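Local atomic coordinates of 5'-tyrosyl-DNA phosphodiesterase (Caenorhabditis elegans, PDB entry 4F1I), a protein that belongs to the endonuclease/exonuclease/phosphatase family, with a DNase I-like fold, and also carries a UBA-like domain. Residues F227-H232 against V266-D271; S235-R240 against N273-E278; F301-F306 against H315-R320. All coordinates share one frame; numbering follows the deposited sequence.

Contact 1: F227-H232 against V266-D271. With GOL (glycerol), chain B.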
loop_
_atom_site.group_PDB
_atom_site.type_symbol
_atom_site.label_atom_id
_atom_site.label_comp_id
_atom_site.label_asym_id
_atom_site.label_seq_id
_atom_site.Cartn_x
_atom_site.Cartn_y
_atom_site.Cartn_z
ATOM N N PHE A 227 -5.574 -0.765 -14.509
ATOM C CA PHE A 227 -4.436 0.080 -14.855
ATOM C C PHE A 227 -3.625 -0.558 -15.983
ATOM O O PHE A 227 -3.312 -1.747 -15.941
ATOM C CB PHE A 227 -3.531 0.304 -13.642
ATOM C CG PHE A 227 -4.159 1.118 -12.554
ATOM C CD1 PHE A 227 -3.832 2.454 -12.392
ATOM C CD2 PHE A 227 -5.068 0.545 -11.680
ATOM C CE1 PHE A 227 -4.404 3.206 -11.381
ATOM C CE2 PHE A 227 -5.646 1.290 -10.669
ATOM C CZ PHE A 227 -5.316 2.623 -10.521
ATOM N N LEU A 228 -3.291 0.240 -16.990
ATOM C CA LEU A 228 -2.522 -0.246 -18.127
ATOM C C LEU A 228 -1.208 0.516 -18.239
ATOM O O LEU A 228 -1.199 1.746 -18.264
ATOM C CB LEU A 228 -3.332 -0.088 -19.413
ATOM C CG LEU A 228 -4.707 -0.763 -19.386
ATOM C CD1 LEU A 228 -5.490 -0.426 -20.639
ATOM C CD2 LEU A 228 -4.565 -2.272 -19.221
ATOM N N LEU A 229 -0.103 -0.219 -18.290
ATOM C CA LEU A 229 1.219 0.393 -18.383
ATOM C C LEU A 229 1.988 -0.122 -19.598
ATOM O O LEU A 229 2.389 -1.286 -19.651
ATOM C CB LEU A 229 2.021 0.167 -17.096
ATOM C CG LEU A 229 1.602 0.958 -15.848
ATOM C CD1 LEU A 229 0.404 0.312 -15.148
ATOM C CD2 LEU A 229 2.769 1.115 -14.888
ATOM N N ASN A 230 2.179 0.763 -20.570
ATOM C CA ASN A 230 2.795 0.418 -21.843
ATOM C C ASN A 230 4.124 1.142 -22.034
ATOM O O ASN A 230 4.220 2.357 -21.838
ATOM C CB ASN A 230 1.836 0.764 -22.988
ATOM C CG ASN A 230 2.401 0.422 -24.353
ATOM O OD1 ASN A 230 3.254 -0.454 -24.485
ATOM N ND2 ASN A 230 1.917 1.110 -25.383
ATOM N N THR A 231 5.154 0.400 -22.417
ATOM C CA THR A 231 6.459 1.014 -22.597
ATOM C C THR A 231 7.328 0.318 -23.641
ATOM O O THR A 231 7.122 -0.848 -23.973
ATOM C CB THR A 231 7.235 1.103 -21.263
ATOM O OG1 THR A 231 8.359 1.974 -21.420
ATOM C CG2 THR A 231 7.717 -0.268 -20.835
ATOM N N HIS A 232 8.292 1.070 -24.156
ATOM C CA HIS A 232 9.281 0.560 -25.092
ATOM C C HIS A 232 10.649 0.865 -24.490
ATOM O O HIS A 232 11.221 1.921 -24.739
ATOM C CB HIS A 232 9.109 1.252 -26.450
ATOM C CG HIS A 232 10.015 0.721 -27.516
ATOM N ND1 HIS A 232 10.071 1.291 -28.789
ATOM C CD2 HIS A 232 10.883 -0.304 -27.537
ATOM C CE1 HIS A 232 10.941 0.630 -29.514
ATOM N NE2 HIS A 232 11.456 -0.349 -28.790
ATOM N N VAL A 266 -3.943 -4.850 -12.910
ATOM C CA VAL A 266 -2.808 -4.087 -13.410
ATOM C C VAL A 266 -2.090 -4.859 -14.507
ATOM O O VAL A 266 -1.657 -5.992 -14.298
ATOM C CB VAL A 266 -1.805 -3.773 -12.284
ATOM C CG1 VAL A 266 -0.636 -2.944 -12.824
ATOM C CG2 VAL A 266 -2.511 -3.056 -11.144
ATOM N N PHE A 267 -1.981 -4.244 -15.679
ATOM C CA PHE A 267 -1.240 -4.814 -16.799
ATOM C C PHE A 267 -0.047 -3.928 -17.163
ATOM O O PHE A 267 -0.211 -2.746 -17.487
ATOM C CB PHE A 267 -2.148 -4.981 -18.023
ATOM C CG PHE A 267 -3.210 -6.027 -17.857
ATOM C CD1 PHE A 267 -4.553 -5.677 -17.837
ATOM C CD2 PHE A 267 -2.870 -7.359 -17.722
ATOM C CE1 PHE A 267 -5.536 -6.643 -17.687
ATOM C CE2 PHE A 267 -3.844 -8.330 -17.565
ATOM C CZ PHE A 267 -5.183 -7.973 -17.551
ATOM N N PHE A 268 1.153 -4.495 -17.113
ATOM C CA PHE A 268 2.344 -3.747 -17.507
ATOM C C PHE A 268 3.176 -4.514 -18.519
ATOM O O PHE A 268 3.434 -5.693 -18.339
ATOM C CB PHE A 268 3.214 -3.427 -16.290
ATOM C CG PHE A 268 4.633 -3.109 -16.641
ATOM C CD1 PHE A 268 4.946 -1.943 -17.318
ATOM C CD2 PHE A 268 5.657 -3.977 -16.302
ATOM C CE1 PHE A 268 6.250 -1.647 -17.650
ATOM C CE2 PHE A 268 6.967 -3.686 -16.628
ATOM C CZ PHE A 268 7.263 -2.521 -17.305
ATOM N N GLY A 269 3.609 -3.845 -19.579
ATOM C CA GLY A 269 4.509 -4.486 -20.521
ATOM C C GLY A 269 4.731 -3.757 -21.826
ATOM O O GLY A 269 4.636 -2.530 -21.897
ATOM N N GLY A 270 5.026 -4.532 -22.867
ATOM C CA GLY A 270 5.330 -3.992 -24.179
ATOM C C GLY A 270 6.644 -4.542 -24.700
ATOM O O GLY A 270 7.001 -5.691 -24.419
ATOM N N ASP A 271 7.358 -3.721 -25.466
ATOM C CA ASP A 271 8.684 -4.080 -25.950
ATOM C C ASP A 271 9.707 -3.675 -24.904
ATOM O O ASP A 271 10.103 -2.512 -24.822
ATOM C CB ASP A 271 8.989 -3.391 -27.281
ATOM C CG ASP A 271 10.288 -3.878 -27.912
ATOM O OD1 ASP A 271 11.011 -4.682 -27.279
ATOM O OD2 ASP A 271 10.592 -3.447 -29.046
HETATM C C1 GOL B . 13.316 -3.577 -32.480
HETATM O O1 GOL B . 14.117 -4.556 -33.104
HETATM C C2 GOL B . 13.902 -3.214 -31.121
HETATM O O2 GOL B . 13.292 -3.966 -30.092
HETATM C C3 GOL B . 13.705 -1.724 -30.874
HETATM O O3 GOL B . 13.763 -1.475 -29.489
#
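Four backbone hydrogen bonds lace strand 227-232 to its parallel neighbour 266-269. Phe267 N gives its proton to Phe227 O at 2.8 Å, and Leu229 N returns one to Phe267 O at 2.7 Å. The ladder continues with Gly269 N on Leu229 O and goes on with Thr231 N on Gly269 O. The short segments run only 2° apart, and CA-H...O contacts such as Phe268 CA to Leu229 O fill in between the amide bonds.

Apolar packing falls on both faces of the sheet. Beneath helix 240-260, CB of Leu229 rests 3.6 Å from CD1 of Phe268, while Leu229 CD1 reaches Val266 CG1; Ile257 of the helix covers Leu229 and Val266 together. On the face that carries Leu228 and Phe267, the two side chains lie alongside each other, and Leu228 CD2 meets the ring edge at Phe267 CD1, 3.7 Å away.

Polar groups gather at the C-terminal ends. The His232 ring and the Asp271 carboxylate run side by side with planes 17° apart, matching first torsions sending both groups the same way. Their ends, NE2 of His232 and OD2 of Asp271, come within 3.2 Å, but the angle is too poor for a hydrogen bond. His232 NE2 instead bonds glycerol O3 at 2.7 Å, and Asn126 is a partner of Asp271 OD2.

Strand, helix 240-260 and strand thus form a beta-alpha-beta unit of the DNase I-like fold, with a polar pocket at the C-terminal ends of its strands, occupied in this model by a glycerol.

Contact 2: S235-R240 against N273-E278; sequences STREHR and NLRDEE. With GOL (glycerol), chain B.
Arg240 reaches across to Glu277 and Glu278 with an extended side chain, CG anti to the backbone N (chi1 179°). Its CB already lies near Glu278 OE2, and CG comes closer, 3.3 Å from that same oxygen. CD stays beside OE2 and begins to meet Glu278 CG. At NE the neighbour is Glu278 CG, 3.5 Å away over one face of the guanidinium; OE2 is well out of the plane here, so it offers nearby charge but no hydrogen bond, and its salt-bridge partner is Arg243. The tip turns to Glu277: NH1 forms a salt bridge to Glu277 OE1 at 3.3 Å, with a weak bond from NH2 to the same oxygen. OE1 is close to the guanidinium plane, yet the arginine meets it from above the carboxylate, the two planes being 88° apart.

Further along the loops, the guanidinium of Arg275 lies against the backbone of 236-237, with Arg237 CA over one face. Arg275 NH2 donates to Asn273 O at 3.3 Å, and Arg275 N bonds Glu278 OE1, tying that carboxylate to the backbone of its own loop. At the opposite end, Asn273 ND2 donates to glycerol O3 at 2.9 Å. Ser235 OG, also bonded to Arg212, approaches O3 suspiciously closely, so that detail is doubtful. A water accepts from Thr236 N and donates weakly to Asn273 OD1.

Charged side chains carry much of this contact. Arg237 and Arg275 have salt-bridge partners in Glu32 and Glu26 of the second subunit, so the two arginines face acidic groups there. Glu278 OE2 is salt-bridged to Arg243 and has the Arg240 guanidinium nearby, which would probably favour its ionised form.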
loop_
_atom_site.group_PDB
_atom_site.type_symbol
_atom_site.label_atom_id
_atom_site.label_comp_id
_atom_site.label_asym_id
_atom_site.label_seq_id
_atom_site.Cartn_x
_atom_site.Cartn_y
_atom_site.Cartn_z
ATOM N N SER A 235 16.587 0.385 -26.303
ATOM C CA SER A 235 16.975 -0.684 -27.220
ATOM C C SER A 235 18.463 -1.053 -27.163
ATOM O O SER A 235 19.286 -0.293 -26.657
ATOM C CB SER A 235 16.603 -0.292 -28.651
ATOM O OG SER A 235 15.300 0.268 -28.699
ATOM N N THR A 236 18.775 -2.230 -27.700
ATOM C CA THR A 236 20.139 -2.765 -27.828
ATOM C C THR A 236 20.772 -3.217 -26.511
ATOM O O THR A 236 20.486 -2.672 -25.448
ATOM C CB THR A 236 21.109 -1.816 -28.599
ATOM O OG1 THR A 236 21.550 -0.758 -27.741
ATOM C CG2 THR A 236 20.434 -1.239 -29.840
ATOM N N ARG A 237 21.631 -4.228 -26.602
ATOM C CA ARG A 237 22.289 -4.799 -25.434
ATOM C C ARG A 237 23.111 -3.765 -24.669
ATOM O O ARG A 237 23.091 -3.741 -23.440
ATOM C CB ARG A 237 23.180 -5.977 -25.838
ATOM C CG ARG A 237 23.657 -6.809 -24.659
ATOM C CD ARG A 237 24.399 -8.054 -25.102
ATOM N NE ARG A 237 25.833 -7.964 -24.845
ATOM C CZ ARG A 237 26.744 -7.650 -25.761
ATOM N NH1 ARG A 237 26.375 -7.393 -27.011
ATOM N NH2 ARG A 237 28.025 -7.596 -25.428
ATOM N N GLU A 238 23.820 -2.913 -25.402
ATOM C CA GLU A 238 24.684 -1.910 -24.795
ATOM C C GLU A 238 23.919 -1.039 -23.808
ATOM O O GLU A 238 24.431 -0.707 -22.742
ATOM C CB GLU A 238 25.332 -1.037 -25.866
ATOM C CG GLU A 238 26.739 -0.564 -25.523
ATOM C CD GLU A 238 26.781 0.443 -24.383
ATOM O OE1 GLU A 238 25.758 1.114 -24.123
ATOM O OE2 GLU A 238 27.844 0.572 -23.744
ATOM N N HIS A 239 22.684 -0.688 -24.155
ATOM C CA HIS A 239 21.876 0.174 -23.297
ATOM C C HIS A 239 21.248 -0.564 -22.122
ATOM O O HIS A 239 20.251 -0.115 -21.557
ATOM C CB HIS A 239 20.815 0.910 -24.111
ATOM C CG HIS A 239 21.390 1.865 -25.108
ATOM N ND1 HIS A 239 21.655 1.508 -26.413
ATOM C CD2 HIS A 239 21.778 3.158 -24.983
ATOM C CE1 HIS A 239 22.169 2.542 -27.054
ATOM N NE2 HIS A 239 22.252 3.556 -26.208
ATOM N N ARG A 240 21.847 -1.693 -21.755
ATOM C CA ARG A 240 21.448 -2.430 -20.559
ATOM C C ARG A 240 21.308 -1.584 -19.276
ATOM O O ARG A 240 20.317 -1.728 -18.568
ATOM C CB ARG A 240 22.386 -3.618 -20.325
ATOM C CG ARG A 240 22.063 -4.435 -19.092
ATOM C CD ARG A 240 22.882 -5.710 -19.067
ATOM N NE ARG A 240 22.614 -6.503 -17.874
ATOM C CZ ARG A 240 23.130 -7.706 -17.646
ATOM N NH1 ARG A 240 23.944 -8.262 -18.537
ATOM N NH2 ARG A 240 22.827 -8.356 -16.529
ATOM N N ASN A 273 12.722 -5.147 -24.482
ATOM C CA ASN A 273 14.084 -5.404 -24.955
ATOM C C ASN A 273 14.955 -6.179 -23.968
ATOM O O ASN A 273 16.172 -6.001 -23.925
ATOM C CB ASN A 273 14.774 -4.095 -25.357
ATOM C CG ASN A 273 14.269 -3.558 -26.681
ATOM O OD1 ASN A 273 14.282 -4.260 -27.693
ATOM N ND2 ASN A 273 13.811 -2.311 -26.679
ATOM N N LEU A 274 14.325 -7.051 -23.188
ATOM C CA LEU A 274 15.016 -7.743 -22.103
ATOM C C LEU A 274 15.720 -9.024 -22.533
ATOM O O LEU A 274 15.179 -9.819 -23.302
ATOM C CB LEU A 274 14.028 -8.074 -20.980
ATOM C CG LEU A 274 13.459 -6.911 -20.164
ATOM C CD1 LEU A 274 12.230 -7.364 -19.389
ATOM C CD2 LEU A 274 14.514 -6.352 -19.223
ATOM N N ARG A 275 16.935 -9.211 -22.027
ATOM C CA ARG A 275 17.569 -10.520 -22.040
ATOM C C ARG A 275 17.201 -11.155 -20.702
ATOM O O ARG A 275 16.969 -10.442 -19.727
ATOM C CB ARG A 275 19.094 -10.402 -22.164
ATOM C CG ARG A 275 19.590 -9.105 -22.785
ATOM C CD ARG A 275 19.405 -9.065 -24.290
ATOM N NE ARG A 275 18.837 -7.790 -24.726
ATOM C CZ ARG A 275 19.197 -7.140 -25.829
ATOM N NH1 ARG A 275 20.138 -7.635 -26.621
ATOM N NH2 ARG A 275 18.609 -5.991 -26.139
ATOM N N ASP A 276 17.150 -12.481 -20.648
ATOM C CA ASP A 276 16.687 -13.177 -19.446
ATOM C C ASP A 276 17.427 -12.820 -18.153
ATOM O O ASP A 276 16.815 -12.758 -17.087
ATOM C CB ASP A 276 16.696 -14.693 -19.652
ATOM C CG ASP A 276 15.423 -15.199 -20.299
ATOM O OD1 ASP A 276 14.485 -14.393 -20.487
ATOM O OD2 ASP A 276 15.353 -16.406 -20.608
ATOM N N GLU A 277 18.730 -12.578 -18.242
ATOM C CA GLU A 277 19.509 -12.288 -17.042
ATOM C C GLU A 277 19.390 -10.828 -16.605
ATOM O O GLU A 277 19.967 -10.425 -15.596
ATOM C CB GLU A 277 20.978 -12.686 -17.224
ATOM C CG GLU A 277 21.800 -11.739 -18.073
ATOM C CD GLU A 277 23.278 -12.098 -18.065
ATOM O OE1 GLU A 277 24.072 -11.353 -17.447
ATOM O OE2 GLU A 277 23.647 -13.128 -18.673
ATOM N N GLU A 278 18.630 -10.043 -17.363
ATOM C CA GLU A 278 18.410 -8.640 -17.027
ATOM C C GLU A 278 17.213 -8.457 -16.099
ATOM O O GLU A 278 17.105 -7.445 -15.406
ATOM C CB GLU A 278 18.195 -7.808 -18.293
ATOM C CG GLU A 278 19.455 -7.496 -19.070
ATOM C CD GLU A 278 19.157 -6.838 -20.403
ATOM O OE1 GLU A 278 17.992 -6.909 -20.851
ATOM O OE2 GLU A 278 20.084 -6.255 -21.007
HETATM C C1 GOL B . 13.316 -3.577 -32.480
HETATM O O1 GOL B . 14.117 -4.556 -33.104
HETATM C C2 GOL B . 13.902 -3.214 -31.121
HETATM O O2 GOL B . 13.292 -3.966 -30.092
HETATM C C3 GOL B . 13.705 -1.724 -30.874
HETATM O O3 GOL B . 13.763 -1.475 -29.489
HETATM O O HOH W 1 17.241 -4.450 -27.923
#

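Contact 3: F301-F306 against H315-R320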
loop_
_atom_site.group_PDB
_atom_site.type_symbol
_atom_site.label_atom_id
_atom_site.label_comp_id
_atom_site.label_asym_id
_atom_site.label_seq_id
_atom_site.Cartn_x
_atom_site.Cartn_y
_atom_site.Cartn_z
ATOM N N PHE A 301 9.730 -16.863 -28.251
ATOM C CA PHE A 301 10.438 -15.758 -28.874
ATOM C C PHE A 301 9.537 -14.847 -29.707
ATOM O O PHE A 301 8.761 -15.310 -30.541
ATOM C CB PHE A 301 11.625 -16.280 -29.682
ATOM C CG PHE A 301 12.608 -17.049 -28.855
ATOM C CD1 PHE A 301 13.448 -16.390 -27.972
ATOM C CD2 PHE A 301 12.679 -18.432 -28.937
ATOM C CE1 PHE A 301 14.349 -17.091 -27.196
ATOM C CE2 PHE A 301 13.583 -19.139 -28.164
ATOM C CZ PHE A 301 14.421 -18.469 -27.294
ATOM N N THR A 302 9.657 -13.545 -29.460
ATOM C CA THR A 302 8.792 -12.548 -30.075
ATOM C C THR A 302 9.532 -11.742 -31.138
ATOM O O THR A 302 8.926 -11.001 -31.911
ATOM C CB THR A 302 8.240 -11.590 -29.011
ATOM O OG1 THR A 302 9.309 -10.800 -28.473
ATOM C CG2 THR A 302 7.606 -12.387 -27.889
ATOM N N TRP A 303 10.851 -11.894 -31.159
ATOM C CA TRP A 303 11.698 -11.250 -32.151
ATOM C C TRP A 303 12.689 -12.298 -32.637
ATOM O O TRP A 303 13.711 -12.537 -32.000
ATOM C CB TRP A 303 12.428 -10.060 -31.529
ATOM C CG TRP A 303 13.081 -9.143 -32.520
ATOM C CD1 TRP A 303 12.474 -8.168 -33.254
ATOM C CD2 TRP A 303 14.471 -9.098 -32.866
ATOM N NE1 TRP A 303 13.396 -7.523 -34.043
ATOM C CE2 TRP A 303 14.630 -8.078 -33.825
ATOM C CE3 TRP A 303 15.594 -9.827 -32.463
ATOM C CZ2 TRP A 303 15.868 -7.765 -34.388
ATOM C CZ3 TRP A 303 16.821 -9.515 -33.018
ATOM C CH2 TRP A 303 16.948 -8.494 -33.972
ATOM N N ASP A 304 12.364 -12.938 -33.757
ATOM C CA ASP A 304 13.114 -14.098 -34.232
ATOM C C ASP A 304 13.643 -13.882 -35.653
ATOM O O ASP A 304 12.897 -13.951 -36.629
ATOM C CB ASP A 304 12.221 -15.345 -34.178
ATOM C CG ASP A 304 13.000 -16.635 -34.333
ATOM O OD1 ASP A 304 14.190 -16.583 -34.704
ATOM O OD2 ASP A 304 12.419 -17.715 -34.085
ATOM N N THR A 305 14.942 -13.636 -35.758
ATOM C CA THR A 305 15.585 -13.387 -37.046
ATOM C C THR A 305 15.721 -14.659 -37.902
ATOM O O THR A 305 15.787 -14.591 -39.133
ATOM C CB THR A 305 16.927 -12.646 -36.827
ATOM O OG1 THR A 305 16.680 -11.236 -36.875
ATOM C CG2 THR A 305 17.970 -13.010 -37.866
ATOM N N PHE A 306 15.716 -15.817 -37.246
ATOM C CA PHE A 306 15.694 -17.095 -37.952
ATOM C C PHE A 306 14.383 -17.282 -38.708
ATOM O O PHE A 306 14.349 -17.921 -39.759
ATOM C CB PHE A 306 15.845 -18.258 -36.976
ATOM C CG PHE A 306 17.143 -18.271 -36.227
ATOM C CD1 PHE A 306 17.237 -17.689 -34.976
ATOM C CD2 PHE A 306 18.263 -18.885 -36.763
ATOM C CE1 PHE A 306 18.426 -17.710 -34.274
ATOM C CE2 PHE A 306 19.457 -18.912 -36.068
ATOM C CZ PHE A 306 19.539 -18.322 -34.823
ATOM N N HIS A 315 24.166 -13.902 -38.928
ATOM C CA HIS A 315 23.704 -14.948 -38.029
ATOM C C HIS A 315 22.308 -14.633 -37.526
ATOM O O HIS A 315 21.943 -13.468 -37.353
ATOM C CB HIS A 315 24.653 -15.099 -36.842
ATOM C CG HIS A 315 25.954 -15.739 -37.199
ATOM N ND1 HIS A 315 27.123 -15.492 -36.509
ATOM C CD2 HIS A 315 26.276 -16.613 -38.182
ATOM C CE1 HIS A 315 28.105 -16.191 -37.052
ATOM N NE2 HIS A 315 27.618 -16.879 -38.067
ATOM N N GLY A 316 21.526 -15.680 -37.299
ATOM C CA GLY A 316 20.213 -15.519 -36.715
ATOM C C GLY A 316 20.300 -15.021 -35.286
ATOM O O GLY A 316 21.314 -15.195 -34.611
ATOM N N ALA A 317 19.228 -14.389 -34.828
ATOM C CA ALA A 317 19.124 -13.945 -33.448
ATOM C C ALA A 317 17.679 -14.110 -32.996
ATOM O O ALA A 317 16.757 -13.991 -33.802
ATOM C CB ALA A 317 19.559 -12.493 -33.324
ATOM N N LYS A 318 17.474 -14.405 -31.718
ATOM C CA LYS A 318 16.116 -14.523 -31.198
ATOM C C LYS A 318 16.025 -14.180 -29.719
ATOM O O LYS A 318 16.896 -14.539 -28.927
ATOM C CB LYS A 318 15.513 -15.901 -31.494
ATOM C CG LYS A 318 16.263 -17.074 -30.911
ATOM C CD LYS A 318 15.609 -18.371 -31.353
ATOM C CE LYS A 318 16.272 -19.578 -30.723
ATOM N NZ LYS A 318 15.640 -20.838 -31.201
HETATM N N MSE A 319 14.958 -13.471 -29.363
HETATM C CA MSE A 319 14.808 -12.914 -28.028
HETATM C C MSE A 319 13.343 -12.868 -27.609
HETATM O O MSE A 319 12.444 -12.790 -28.448
HETATM C CB MSE A 319 15.383 -11.495 -27.993
HETATM C CG MSE A 319 16.905 -11.428 -28.049
HETATM SE SE MSE A 319 17.697 -11.792 -26.304
HETATM C CE MSE A 319 19.494 -12.202 -26.854
ATOM N N ARG A 320 13.111 -12.919 -26.301
ATOM C CA ARG A 320 11.790 -12.648 -25.749
ATOM C C ARG A 320 11.738 -11.179 -25.325
ATOM O O ARG A 320 11.677 -10.855 -24.137
ATOM C CB ARG A 320 11.477 -13.580 -24.575
ATOM C CG ARG A 320 10.013 -13.544 -24.131
ATOM C CD ARG A 320 9.597 -14.812 -23.397
ATOM N NE ARG A 320 10.136 -14.879 -22.039
ATOM C CZ ARG A 320 9.536 -14.356 -20.972
ATOM N NH1 ARG A 320 8.379 -13.721 -21.105
ATOM N NH2 ARG A 320 10.091 -14.465 -19.773
#
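Phe301 lays one ring face against the aliphatic stem of Lys318, whose CD stands 3.9 Å from the ring centroid in a CH-pi contact. At the ring's edge, CD1 of Phe301 touches the backbone of selenomethionine Met319, 3.5 Å from its C. Next along, Thr302 N donates to Met319 O at 3.1 Å, and Trp303 N donates to that same oxygen at 3.3 Å. Two successive residues facing one make a classic beta bulge, which doubles the grip on a single carbonyl. Trp303 O takes the return bond from Met319 N, completing an antiparallel hydrogen-bonded pair, while the indole extends to Ala317, CZ3 to CB being 4.1 Å. Its NE1 bonds Asp352.

Asp304 and Lys318 form the non-hydrogen-bonded pair. Their side chains run alongside one another, OD1 of Asp304 3.5 Å from CB of Lys318, but the charged ends do not meet. Thr305 N closes the ladder with a bond of 2.7 Å to Ala317 O, and its CG2 packs on Gly316 CA. Phe306 comes last: with CG beside the backbone N (chi1 -62°), its ring passes over Gly316, whose CA sits 3.6 Å from the centroid and 16° off the ring normal. The missing side chain matters, because a CB there would run into the ring. Lys318 CD approaches the same ring from an oblique direction, so the lysine stem lies between Phe301 and Phe306.

The chemistry is mainly backbone bonding reinforced by CH-pi contacts. Lys318 contributes here through its methylene groups, and its ammonium, not in contact with the Asp304 carboxylate, would probably add only a mild attraction.

Overall arrangement
Read from the N terminus, the chain runs up strand 224-232, the first half of contact 1, and straight into 235-240, the first half of contact 2. Helix 240-260 then carries it back to strand 265-269, closing contact 1, and the loop beyond closes contact 2; the two contacts therefore cross. They touch through His232 and Asn273, and share the glycerol. Contact 3 follows in series as a local loop between 301-306 and 315-320. Its second segment, 315-320, leads into strand 318-327, which pairs with 265-269, so contacts 1 and 3 belong to one sheet. Arg275 packs on Met319 to join contacts 2 and 3, which both meet the second subunit.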